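Local coordinates for DUF2235 domain-containing protein (Pseudomonas aeruginosa, PDB 4O5P) that probably hydrolyses membrane phospholipids as the type VI secretion effector Tle1, an enzyme with an alpha/beta-hydrolase-type catalytic domain, at residues D72-D78 with Y115-T121; F129-N133 with V562-F566; R484-Y488 with S639-R643; R633-F638 with Q648-V652. One frame throughout, in Å; residues are numbered along the deposited sequence.

Interaction 1: residues D72-D78 with Y115-T121; sequences DGTNNND and YCPGVGT
This is a buried contact between the loop after strand 62-71 and the end of parallel strand 111-116 with its following loop, in the central sheet of an alpha/beta-hydrolase-type domain. CA atoms pair as Asp72 with Gly118 (4.7 Å), Asn77 with Pro117 (4.9 Å) and Asn75 with Gly120 (5.3 Å). Each loop makes a type II beta turn, Gly73 to Asn76 and Gly118 to Thr121. Backbone hydrogen bonds join them: Asp72 N to Cys116 O (2.9 Å), Asn75 N to Val119 O (3.0 Å) and Gly118 N to Asn76 O (2.7 Å). Gly118 packs so tightly that a CB would clash with Gly73 O, and its CA makes a CH...O contact of 3.0 Å to that oxygen. A water links Asp72 O and Val119 N. Thr74 points away from the other loop and hydrogen-bonds Ser237, the probable nucleophile of a Ser-His-Asp triad, which places this loop beside the likely active site. Asp72 OD1 hydrogen-bonds Ser90, and Asp78 OD2 hydrogen-bonds His97. Asn77 caps the next helix through Ala80 N. Tyr115, chi1 t, sets its OH between the Asp72 carboxylate and Asp78 backbone: it donates to Asp72 OD2 (2.6 Å) and accepts from Asp78 N (2.9 Å).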
loop_
_atom_site.group_PDB
_atom_site.type_symbol
_atom_site.label_atom_id
_atom_site.label_comp_id
_atom_site.label_asym_id
_atom_site.label_seq_id
_atom_site.Cartn_x
_atom_site.Cartn_y
_atom_site.Cartn_z
ATOM N N ASP A 72 3.000 3.015 7.165
ATOM C CA ASP A 72 3.530 3.746 6.016
ATOM C C ASP A 72 3.469 2.909 4.750
ATOM O O ASP A 72 3.206 1.694 4.798
ATOM C CB ASP A 72 4.965 4.214 6.259
ATOM C CG ASP A 72 5.248 5.558 5.613
ATOM O OD1 ASP A 72 4.516 5.937 4.661
ATOM O OD2 ASP A 72 6.206 6.242 6.052
ATOM N N GLY A 73 3.715 3.556 3.615
ATOM C CA GLY A 73 3.498 2.911 2.338
ATOM C C GLY A 73 4.669 2.104 1.833
ATOM O O GLY A 73 5.704 1.992 2.490
ATOM N N THR A 74 4.481 1.547 0.645
ATOM C CA THR A 74 5.487 0.763 -0.044
ATOM C C THR A 74 6.769 1.563 -0.199
ATOM O O THR A 74 6.755 2.646 -0.775
ATOM C CB THR A 74 4.968 0.401 -1.442
ATOM O OG1 THR A 74 3.662 -0.183 -1.314
ATOM C CG2 THR A 74 5.912 -0.571 -2.130
ATOM N N ASN A 75 7.868 1.013 0.317
ATOM C CA ASN A 75 9.192 1.633 0.232
ATOM C C ASN A 75 9.296 2.977 0.953
ATOM O O ASN A 75 10.231 3.745 0.712
ATOM C CB ASN A 75 9.661 1.780 -1.224
ATOM C CG ASN A 75 11.172 1.864 -1.342
ATOM O OD1 ASN A 75 11.897 1.069 -0.733
ATOM N ND2 ASN A 75 11.661 2.828 -2.124
ATOM N N ASN A 76 8.334 3.265 1.826
ATOM C CA ASN A 76 8.421 4.455 2.667
ATOM C C ASN A 76 8.944 4.137 4.062
ATOM O O ASN A 76 8.360 3.312 4.785
ATOM C CB ASN A 76 7.047 5.106 2.812
ATOM C CG ASN A 76 6.443 5.479 1.492
ATOM O OD1 ASN A 76 5.580 4.779 0.986
ATOM N ND2 ASN A 76 6.891 6.592 0.919
ATOM N N ASN A 77 10.011 4.816 4.461
ATOM C CA ASN A 77 10.582 4.629 5.793
ATOM C C ASN A 77 10.928 5.996 6.362
ATOM O O ASN A 77 11.787 6.687 5.811
ATOM C CB ASN A 77 11.839 3.761 5.691
ATOM C CG ASN A 77 12.498 3.528 7.029
ATOM O OD1 ASN A 77 13.113 4.433 7.589
ATOM N ND2 ASN A 77 12.392 2.304 7.543
ATOM N N ASP A 78 10.270 6.389 7.455
ATOM C CA ASP A 78 10.399 7.749 7.976
ATOM C C ASP A 78 11.834 8.118 8.352
ATOM O O ASP A 78 12.320 9.175 7.958
ATOM C CB ASP A 78 9.458 7.982 9.171
ATOM C CG ASP A 78 9.394 9.442 9.576
ATOM O OD1 ASP A 78 9.634 10.306 8.712
ATOM O OD2 ASP A 78 9.108 9.743 10.749
ATOM N N TYR A 115 4.501 4.294 14.965
ATOM C CA TYR A 115 4.774 4.373 13.533
ATOM C C TYR A 115 5.295 3.048 13.034
ATOM O O TYR A 115 6.193 2.466 13.632
ATOM C CB TYR A 115 5.817 5.460 13.227
ATOM C CG TYR A 115 6.324 5.397 11.798
ATOM C CD1 TYR A 115 5.585 5.938 10.747
ATOM C CD2 TYR A 115 7.529 4.765 11.495
ATOM C CE1 TYR A 115 6.038 5.866 9.434
ATOM C CE2 TYR A 115 7.986 4.684 10.192
ATOM C CZ TYR A 115 7.240 5.228 9.170
ATOM O OH TYR A 115 7.705 5.162 7.880
ATOM N N CYS A 116 4.748 2.571 11.926
ATOM C CA CYS A 116 5.247 1.352 11.316
ATOM C C CYS A 116 5.817 1.644 9.912
ATOM O O CYS A 116 5.083 2.098 9.031
ATOM C CB CYS A 116 4.115 0.328 11.250
ATOM S SG CYS A 116 4.571 -1.242 10.520
ATOM N N PRO A 117 7.124 1.380 9.703
ATOM C CA PRO A 117 7.741 1.563 8.379
ATOM C C PRO A 117 7.094 0.725 7.296
ATOM O O PRO A 117 6.514 -0.329 7.564
ATOM C CB PRO A 117 9.191 1.089 8.580
ATOM C CG PRO A 117 9.222 0.389 9.910
ATOM C CD PRO A 117 8.101 0.939 10.720
ATOM N N GLY A 118 7.227 1.183 6.058
ATOM C CA GLY A 118 6.659 0.466 4.934
ATOM C C GLY A 118 7.367 -0.835 4.581
ATOM O O GLY A 118 8.551 -1.031 4.884
ATOM N N VAL A 119 6.633 -1.726 3.922
ATOM C CA VAL A 119 7.205 -2.973 3.436
ATOM C C VAL A 119 8.324 -2.652 2.466
ATOM O O VAL A 119 8.266 -1.644 1.749
ATOM C CB VAL A 119 6.163 -3.847 2.727
ATOM C CG1 VAL A 119 5.203 -4.446 3.732
ATOM C CG2 VAL A 119 5.421 -3.034 1.654
ATOM N N GLY A 120 9.351 -3.494 2.456
ATOM C CA GLY A 120 10.486 -3.280 1.574
ATOM C C GLY A 120 11.563 -2.433 2.222
ATOM O O GLY A 120 12.631 -2.199 1.640
ATOM N N THR A 121 11.264 -1.944 3.422
ATOM C CA THR A 121 12.234 -1.201 4.201
ATOM C C THR A 121 12.509 -1.919 5.510
ATOM O O THR A 121 11.684 -2.707 5.993
ATOM C CB THR A 121 11.778 0.241 4.478
ATOM O OG1 THR A 121 10.757 0.242 5.479
ATOM C CG2 THR A 121 11.253 0.890 3.201
HETATM O O HOH W 1 3.787 -0.976 3.793
#

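Interaction 2: residues F129-N133 with V562-F566; sequences FTPSN and VEKQF
Here a proline packs against a loop that is turned at Val562 and Glu563 and extended from Lys564 on, joining the catalytic side to the C-terminal region. The CA atoms come nearest at Pro131 and Lys564, 5.2 Å apart. The CA-to-CB bond of Pro131 points toward 562-566, and its ring, C-gamma endo, packs on that backbone. Its CB is 3.7 Å from both Glu563 O and Gln565 N, and its CD is 3.7 Å from Val562 O. Gln565 starts sideways, but chi1 and chi2 both in m fold its amide back over the proline, with NE2 3.7 Å from Pro131 CG. Lys564 points away from 129-133. With chi1 m, chi2 t, chi3 p and chi4 t, it carries NZ to Asn75 O and to a salt bridge with Asp81. Phe129, Thr130 and Phe566 touch helix 507-528, which flanks both segments. The direct contact is van der Waals packing. A water bridges the backbones, donating to Phe129 O (2.8 Å) and Val562 O (3.2 Å).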
loop_
_atom_site.group_PDB
_atom_site.type_symbol
_atom_site.label_atom_id
_atom_site.label_comp_id
_atom_site.label_asym_id
_atom_site.label_seq_id
_atom_site.Cartn_x
_atom_site.Cartn_y
_atom_site.Cartn_z
ATOM N N PHE A 129 15.756 -7.171 8.444
ATOM C CA PHE A 129 17.003 -6.416 8.458
ATOM C C PHE A 129 17.522 -5.982 7.087
ATOM O O PHE A 129 18.478 -5.208 6.994
ATOM C CB PHE A 129 18.062 -7.183 9.249
ATOM C CG PHE A 129 17.753 -7.275 10.717
ATOM C CD1 PHE A 129 17.565 -6.121 11.465
ATOM C CD2 PHE A 129 17.657 -8.505 11.351
ATOM C CE1 PHE A 129 17.289 -6.184 12.835
ATOM C CE2 PHE A 129 17.383 -8.581 12.709
ATOM C CZ PHE A 129 17.196 -7.413 13.455
ATOM N N THR A 130 16.892 -6.468 6.024
ATOM C CA THR A 130 17.260 -6.047 4.675
ATOM C C THR A 130 16.070 -5.482 3.904
ATOM O O THR A 130 14.953 -5.986 4.014
ATOM C CB THR A 130 17.902 -7.193 3.846
ATOM O OG1 THR A 130 17.155 -8.401 4.023
ATOM C CG2 THR A 130 19.325 -7.429 4.272
ATOM N N PRO A 131 16.313 -4.429 3.117
ATOM C CA PRO A 131 15.282 -3.881 2.229
ATOM C C PRO A 131 14.974 -4.847 1.080
ATOM O O PRO A 131 15.727 -5.801 0.892
ATOM C CB PRO A 131 15.920 -2.587 1.707
ATOM C CG PRO A 131 17.379 -2.776 1.863
ATOM C CD PRO A 131 17.568 -3.656 3.066
ATOM N N SER A 132 13.897 -4.609 0.334
ATOM C CA SER A 132 13.481 -5.507 -0.748
ATOM C C SER A 132 14.371 -5.415 -1.977
ATOM O O SER A 132 14.932 -4.363 -2.244
ATOM C CB SER A 132 12.099 -5.108 -1.213
ATOM O OG SER A 132 12.199 -3.876 -1.901
ATOM N N ASN A 133 14.456 -6.491 -2.761
ATOM C CA ASN A 133 15.216 -6.459 -4.025
ATOM C C ASN A 133 14.388 -6.026 -5.244
ATOM O O ASN A 133 13.465 -6.734 -5.659
ATOM C CB ASN A 133 15.909 -7.809 -4.304
ATOM C CG ASN A 133 14.921 -8.960 -4.543
ATOM O OD1 ASN A 133 14.789 -9.861 -3.712
ATOM N ND2 ASN A 133 14.235 -8.936 -5.690
ATOM N N VAL A 562 20.758 2.462 5.105
ATOM C CA VAL A 562 20.683 1.007 5.181
ATOM C C VAL A 562 19.227 0.496 5.100
ATOM O O VAL A 562 18.986 -0.647 4.685
ATOM C CB VAL A 562 21.387 0.508 6.478
ATOM C CG1 VAL A 562 20.437 -0.279 7.388
ATOM C CG2 VAL A 562 22.665 -0.279 6.151
ATOM N N GLU A 563 18.273 1.352 5.477
ATOM C CA GLU A 563 16.855 0.979 5.559
ATOM C C GLU A 563 16.140 0.742 4.225
ATOM O O GLU A 563 15.112 0.048 4.186
ATOM C CB GLU A 563 16.072 2.033 6.335
ATOM C CG GLU A 563 16.494 2.200 7.797
ATOM C CD GLU A 563 17.423 3.388 8.014
ATOM O OE1 GLU A 563 18.151 3.782 7.075
ATOM O OE2 GLU A 563 17.423 3.930 9.136
ATOM N N LYS A 564 16.657 1.334 3.146
ATOM C CA LYS A 564 15.992 1.294 1.843
ATOM C C LYS A 564 16.996 0.921 0.761
ATOM O O LYS A 564 18.194 1.091 0.940
ATOM C CB LYS A 564 15.349 2.649 1.516
ATOM C CG LYS A 564 14.101 2.955 2.349
ATOM C CD LYS A 564 13.433 4.311 1.990
ATOM C CE LYS A 564 13.184 4.449 0.497
ATOM N NZ LYS A 564 12.163 5.508 0.196
ATOM N N GLN A 565 16.526 0.401 -0.362
ATOM C CA GLN A 565 17.461 0.098 -1.434
ATOM C C GLN A 565 17.894 1.379 -2.111
ATOM O O GLN A 565 17.094 2.301 -2.248
ATOM C CB GLN A 565 16.861 -0.878 -2.438
ATOM C CG GLN A 565 16.930 -2.325 -1.970
ATOM C CD GLN A 565 18.339 -2.931 -2.003
ATOM O OE1 GLN A 565 19.277 -2.344 -2.550
ATOM N NE2 GLN A 565 18.482 -4.116 -1.414
ATOM N N PHE A 566 19.163 1.450 -2.511
ATOM C CA PHE A 566 19.666 2.670 -3.141
ATOM C C PHE A 566 18.922 2.998 -4.423
ATOM O O PHE A 566 18.744 2.151 -5.300
ATOM C CB PHE A 566 21.175 2.623 -3.409
ATOM C CG PHE A 566 21.699 3.889 -4.036
ATOM C CD1 PHE A 566 21.758 5.069 -3.302
ATOM C CD2 PHE A 566 22.114 3.905 -5.363
ATOM C CE1 PHE A 566 22.230 6.244 -3.878
ATOM C CE2 PHE A 566 22.584 5.072 -5.945
ATOM C CZ PHE A 566 22.638 6.244 -5.202
HETATM O O HOH W 2 20.156 -3.514 5.539
#

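Interaction 3: residues R484-Y488 with S639-R643; sequences RIDRY and SAPDR
Two aspartates approach each other across this small contact, with Asp486 OD1 only 4.1 Å from Asp642 OD1. Lys495 offsets the repulsion by making salt bridges to both carboxylates. The single direct hydrogen bond runs from Asp642 N to Asp486 OD2, at 2.9 Å and nearly straight. Asp486, chi1 t, points toward the 639-643 turn; its CA lies 6.4 Å from that of Pro641, the nearest pair. Ala640 to Arg643 form a type II beta turn closed by the backbone hydrogen bond Arg643 N to Ala640 O (2.9 Å). Asp642 takes positive phi (57°) in it. Ser639 and Ala640 face Arg643 as a classic beta bulge, with a backbone hydrogen bond from Ser639 N to Arg643 O (2.6 Å). Arg487 NH1 makes a salt bridge of 2.9 Å to Asp486 OD1, and its NH2 pairs with Asp656. The contact ties the end of helix 469-487 to the turn and bulge between helix 616-637 and strand 643-644, with Tyr634 touching both Asp486 and Pro641.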
loop_
_atom_site.group_PDB
_atom_site.type_symbol
_atom_site.label_atom_id
_atom_site.label_comp_id
_atom_site.label_asym_id
_atom_site.label_seq_id
_atom_site.Cartn_x
_atom_site.Cartn_y
_atom_site.Cartn_z
ATOM N N ARG A 484 -0.163 13.599 -22.206
ATOM C CA ARG A 484 0.988 12.873 -22.755
ATOM C C ARG A 484 1.078 12.982 -24.275
ATOM O O ARG A 484 2.176 12.974 -24.814
ATOM C CB ARG A 484 0.972 11.386 -22.365
ATOM C CG ARG A 484 1.209 11.114 -20.899
ATOM C CD ARG A 484 0.851 9.660 -20.538
ATOM N NE ARG A 484 0.925 9.515 -19.087
ATOM C CZ ARG A 484 0.158 8.696 -18.386
ATOM N NH1 ARG A 484 -0.725 7.921 -19.001
ATOM N NH2 ARG A 484 0.288 8.652 -17.076
ATOM N N ILE A 485 -0.054 13.068 -24.972
ATOM C CA ILE A 485 0.014 13.166 -26.439
ATOM C C ILE A 485 0.861 14.394 -26.841
ATOM O O ILE A 485 1.623 14.357 -27.819
ATOM C CB ILE A 485 -1.386 13.221 -27.097
ATOM C CG1 ILE A 485 -2.114 11.882 -26.932
ATOM C CG2 ILE A 485 -1.281 13.554 -28.589
ATOM C CD1 ILE A 485 -3.612 11.979 -27.229
ATOM N N ASP A 486 0.740 15.477 -26.077
ATOM C CA ASP A 486 1.591 16.631 -26.338
ATOM C C ASP A 486 2.969 16.523 -25.694
ATOM O O ASP A 486 3.969 16.612 -26.393
ATOM C CB ASP A 486 0.913 17.949 -25.964
ATOM C CG ASP A 486 1.735 19.145 -26.374
ATOM O OD1 ASP A 486 2.574 19.602 -25.558
ATOM O OD2 ASP A 486 1.556 19.620 -27.521
ATOM N N ARG A 487 3.039 16.326 -24.376
ATOM C CA ARG A 487 4.333 16.371 -23.691
ATOM C C ARG A 487 5.274 15.176 -23.961
ATOM O O ARG A 487 6.484 15.311 -23.832
ATOM C CB ARG A 487 4.144 16.536 -22.175
ATOM C CG ARG A 487 4.142 17.985 -21.672
ATOM C CD ARG A 487 2.952 18.830 -22.169
ATOM N NE ARG A 487 2.933 20.109 -21.446
ATOM C CZ ARG A 487 3.004 21.309 -22.018
ATOM N NH1 ARG A 487 3.075 21.426 -23.348
ATOM N NH2 ARG A 487 3.016 22.393 -21.261
ATOM N N TYR A 488 4.720 14.015 -24.303
ATOM C CA TYR A 488 5.546 12.828 -24.552
ATOM C C TYR A 488 5.537 12.486 -26.032
ATOM O O TYR A 488 6.592 12.292 -26.624
ATOM C CB TYR A 488 5.048 11.602 -23.777
ATOM C CG TYR A 488 5.294 11.598 -22.282
ATOM C CD1 TYR A 488 5.916 12.670 -21.644
ATOM C CD2 TYR A 488 4.908 10.503 -21.513
ATOM C CE1 TYR A 488 6.133 12.657 -20.279
ATOM C CE2 TYR A 488 5.115 10.478 -20.159
ATOM C CZ TYR A 488 5.732 11.559 -19.543
ATOM O OH TYR A 488 5.958 11.538 -18.198
ATOM N N SER A 639 -4.642 23.865 -28.354
ATOM C CA SER A 639 -5.189 24.362 -29.616
ATOM C C SER A 639 -4.331 23.825 -30.749
ATOM O O SER A 639 -4.828 23.527 -31.834
ATOM C CB SER A 639 -5.221 25.889 -29.639
ATOM O OG SER A 639 -4.013 26.422 -29.122
ATOM N N ALA A 640 -3.038 23.682 -30.468
ATOM C CA ALA A 640 -2.080 23.120 -31.411
ATOM C C ALA A 640 -0.917 22.585 -30.585
ATOM O O ALA A 640 -0.907 22.768 -29.366
ATOM C CB ALA A 640 -1.603 24.205 -32.381
ATOM N N PRO A 641 0.046 21.900 -31.231
ATOM C CA PRO A 641 1.265 21.499 -30.522
ATOM C C PRO A 641 1.870 22.617 -29.664
ATOM O O PRO A 641 2.010 23.757 -30.117
ATOM C CB PRO A 641 2.206 21.128 -31.668
ATOM C CG PRO A 641 1.285 20.517 -32.686
ATOM C CD PRO A 641 -0.042 21.244 -32.553
ATOM N N ASP A 642 2.204 22.275 -28.424
ATOM C CA ASP A 642 2.754 23.222 -27.451
ATOM C C ASP A 642 1.914 24.455 -27.163
ATOM O O ASP A 642 2.421 25.417 -26.585
ATOM C CB ASP A 642 4.149 23.672 -27.857
ATOM C CG ASP A 642 5.202 22.972 -27.090
ATOM O OD1 ASP A 642 5.510 21.828 -27.466
ATOM O OD2 ASP A 642 5.711 23.546 -26.098
ATOM N N ARG A 643 0.646 24.439 -27.557
ATOM C CA ARG A 643 -0.229 25.580 -27.310
ATOM C C ARG A 643 -1.482 25.197 -26.529
ATOM O O ARG A 643 -2.463 24.704 -27.103
ATOM C CB ARG A 643 -0.624 26.246 -28.622
ATOM C CG ARG A 643 0.507 26.986 -29.304
ATOM C CD ARG A 643 0.034 27.572 -30.619
ATOM N NE ARG A 643 0.913 28.650 -31.062
ATOM C CZ ARG A 643 0.522 29.669 -31.821
ATOM N NH1 ARG A 643 -0.733 29.749 -32.238
ATOM N NH2 ARG A 643 1.391 30.609 -32.166
#

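Interaction 4: residues R633-F638 with Q648-V652; sequences RYHQLF and QEKLV
The end of helix 616-637 packs against the start of helix 649-657, two consecutive helices joined by a short link holding strand 643-644. The nearest CA atoms, of Leu637 and Gln648, are 6.4 Å apart. Phe638 is the first residue to leave helical angles, and Gln648 is the second helix's N-cap residue. Apolar contacts come from Leu637, Phe638, Leu651 and Val652. Leu637 CD1 meets Leu651 CD2 at 4.1 Å, and Leu637 CG meets Val652 CG2 at 4.0 Å. Phe638, chi1 m, brings CZ to 4.3 Å from Val652 CG1. Leu651 and Val652 point toward the first helix, both with chi1 t. Polar groups border these. Gln648, m at chi1 and chi2, places CG 3.7 Å from the backbone O of Gln636 and NE2 3.8 Å from Leu637 CD1. Arg633 sets NH2 3.9 Å from Leu651 CD2, while that nitrogen hydrogen-bonds Gln463. The direct contact is thus van der Waals packing of aliphatic and aromatic groups, with Gln648 and Arg633 beside them.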
loop_
_atom_site.group_PDB
_atom_site.type_symbol
_atom_site.label_atom_id
_atom_site.label_comp_id
_atom_site.label_asym_id
_atom_site.label_seq_id
_atom_site.Cartn_x
_atom_site.Cartn_y
_atom_site.Cartn_z
ATOM N N ARG A 633 -9.911 14.441 -25.982
ATOM C CA ARG A 633 -9.511 15.378 -24.940
ATOM C C ARG A 633 -8.304 16.231 -25.273
ATOM O O ARG A 633 -8.293 17.361 -24.979
ATOM C CB ARG A 633 -9.354 14.736 -23.577
ATOM C CG ARG A 633 -9.088 15.737 -22.488
ATOM C CD ARG A 633 -10.379 16.311 -21.960
ATOM N NE ARG A 633 -10.238 17.332 -20.957
ATOM C CZ ARG A 633 -10.550 17.231 -19.672
ATOM N NH1 ARG A 633 -11.028 16.126 -19.154
ATOM N NH2 ARG A 633 -10.377 18.280 -18.904
ATOM N N TYR A 634 -7.316 15.670 -25.925
ATOM C CA TYR A 634 -6.213 16.428 -26.442
ATOM C C TYR A 634 -6.675 17.661 -27.162
ATOM O O TYR A 634 -6.111 18.670 -26.968
ATOM C CB TYR A 634 -5.339 15.639 -27.407
ATOM C CG TYR A 634 -4.305 16.462 -28.164
ATOM C CD1 TYR A 634 -3.088 16.746 -27.624
ATOM C CD2 TYR A 634 -4.590 16.968 -29.392
ATOM C CE1 TYR A 634 -2.144 17.444 -28.317
ATOM C CE2 TYR A 634 -3.671 17.691 -30.087
ATOM C CZ TYR A 634 -2.445 17.943 -29.543
ATOM O OH TYR A 634 -1.581 18.638 -30.253
ATOM N N HIS A 635 -7.624 17.490 -28.062
ATOM C CA HIS A 635 -8.103 18.650 -28.839
ATOM C C HIS A 635 -8.826 19.755 -28.053
ATOM O O HIS A 635 -9.064 20.845 -28.588
ATOM C CB HIS A 635 -8.935 18.202 -30.039
ATOM C CG HIS A 635 -8.148 17.395 -31.022
ATOM N ND1 HIS A 635 -7.082 17.916 -31.723
ATOM C CD2 HIS A 635 -8.254 16.101 -31.402
ATOM C CE1 HIS A 635 -6.571 16.979 -32.501
ATOM N NE2 HIS A 635 -7.254 15.864 -32.313
ATOM N N GLN A 636 -9.165 19.493 -26.796
ATOM C CA GLN A 636 -9.729 20.533 -25.953
ATOM C C GLN A 636 -8.685 21.044 -24.979
ATOM O O GLN A 636 -8.853 22.098 -24.368
ATOM C CB GLN A 636 -10.963 20.014 -25.224
ATOM C CG GLN A 636 -12.245 20.372 -25.978
ATOM C CD GLN A 636 -13.277 19.275 -25.946
ATOM O OE1 GLN A 636 -13.209 18.369 -25.111
ATOM N NE2 GLN A 636 -14.251 19.351 -26.856
ATOM N N LEU A 637 -7.593 20.296 -24.855
ATOM C CA LEU A 637 -6.503 20.659 -23.960
ATOM C C LEU A 637 -5.544 21.656 -24.630
ATOM O O LEU A 637 -5.129 22.655 -24.021
ATOM C CB LEU A 637 -5.740 19.393 -23.550
ATOM C CG LEU A 637 -5.130 19.390 -22.145
ATOM C CD1 LEU A 637 -6.118 19.951 -21.138
ATOM C CD2 LEU A 637 -4.717 17.995 -21.718
ATOM N N PHE A 638 -5.209 21.375 -25.889
ATOM C CA PHE A 638 -4.252 22.158 -26.654
ATOM C C PHE A 638 -4.937 22.642 -27.930
ATOM O O PHE A 638 -5.739 21.917 -28.518
ATOM C CB PHE A 638 -3.003 21.315 -27.010
ATOM C CG PHE A 638 -2.266 20.780 -25.809
ATOM C CD1 PHE A 638 -2.637 19.568 -25.230
ATOM C CD2 PHE A 638 -1.219 21.493 -25.248
ATOM C CE1 PHE A 638 -1.961 19.089 -24.118
ATOM C CE2 PHE A 638 -0.554 21.024 -24.141
ATOM C CZ PHE A 638 -0.924 19.813 -23.576
ATOM N N GLN A 648 -7.155 26.600 -19.946
ATOM C CA GLN A 648 -6.676 25.277 -19.544
ATOM C C GLN A 648 -5.272 25.334 -18.966
ATOM O O GLN A 648 -4.640 24.295 -18.776
ATOM C CB GLN A 648 -6.709 24.308 -20.739
ATOM C CG GLN A 648 -8.112 24.086 -21.343
ATOM C CD GLN A 648 -9.098 23.474 -20.359
ATOM O OE1 GLN A 648 -10.173 24.030 -20.105
ATOM N NE2 GLN A 648 -8.754 22.311 -19.825
ATOM N N GLU A 649 -4.790 26.542 -18.682
ATOM C CA GLU A 649 -3.389 26.738 -18.321
ATOM C C GLU A 649 -3.065 26.115 -16.981
ATOM O O GLU A 649 -2.062 25.420 -16.829
ATOM C CB GLU A 649 -3.048 28.234 -18.273
ATOM C CG GLU A 649 -3.092 28.921 -19.625
ATOM C CD GLU A 649 -4.517 29.254 -20.065
ATOM O OE1 GLU A 649 -5.405 29.434 -19.199
ATOM O OE2 GLU A 649 -4.744 29.318 -21.290
ATOM N N LYS A 650 -3.920 26.380 -16.003
ATOM C CA LYS A 650 -3.663 25.916 -14.654
ATOM C C LYS A 650 -3.678 24.383 -14.602
ATOM O O LYS A 650 -2.855 23.782 -13.906
ATOM C CB LYS A 650 -4.650 26.563 -13.675
ATOM C CG LYS A 650 -4.284 28.006 -13.311
ATOM C CD LYS A 650 -2.826 28.098 -12.832
ATOM C CE LYS A 650 -2.497 29.452 -12.166
ATOM N NZ LYS A 650 -1.091 29.498 -11.630
ATOM N N LEU A 651 -4.567 23.766 -15.386
ATOM C CA LEU A 651 -4.658 22.310 -15.468
ATOM C C LEU A 651 -3.394 21.681 -16.082
ATOM O O LEU A 651 -2.753 20.781 -15.472
ATOM C CB LEU A 651 -5.901 21.916 -16.262
ATOM C CG LEU A 651 -6.180 20.420 -16.396
ATOM C CD1 LEU A 651 -6.369 19.779 -15.009
ATOM C CD2 LEU A 651 -7.399 20.174 -17.288
ATOM N N VAL A 652 -3.027 22.163 -17.279
ATOM C CA VAL A 652 -1.801 21.710 -17.935
ATOM C C VAL A 652 -0.575 21.916 -17.026
ATOM O O VAL A 652 0.286 21.042 -16.942
ATOM C CB VAL A 652 -1.585 22.362 -19.333
ATOM C CG1 VAL A 652 -0.255 21.911 -19.940
ATOM C CG2 VAL A 652 -2.712 21.987 -20.284
#

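In the fold
From the N terminus, interaction 1 closes first, bringing the loops after strands 62-71 and 111-116 together. Interaction 2 then opens at 129-133 and closes more than 400 residues later at 562-566, joining the catalytic side to the C-terminal region. The two touch: Gly120 O probably accepts a hydrogen bond from Ser132 N. Interaction 3 opens at 484-488, inside that long span, and closes at 639-643, so it crosses interaction 2. Interaction 4 closes the short loop from 633-638 to 648-652 and crosses interaction 3. Interactions 3 and 4 touch where Phe638 packs on Asp486 and Arg487, and together they join helices 469-487, 616-637 and 649-657. Their centres lie about 36 to 41 Å from those of interactions 1 and 2.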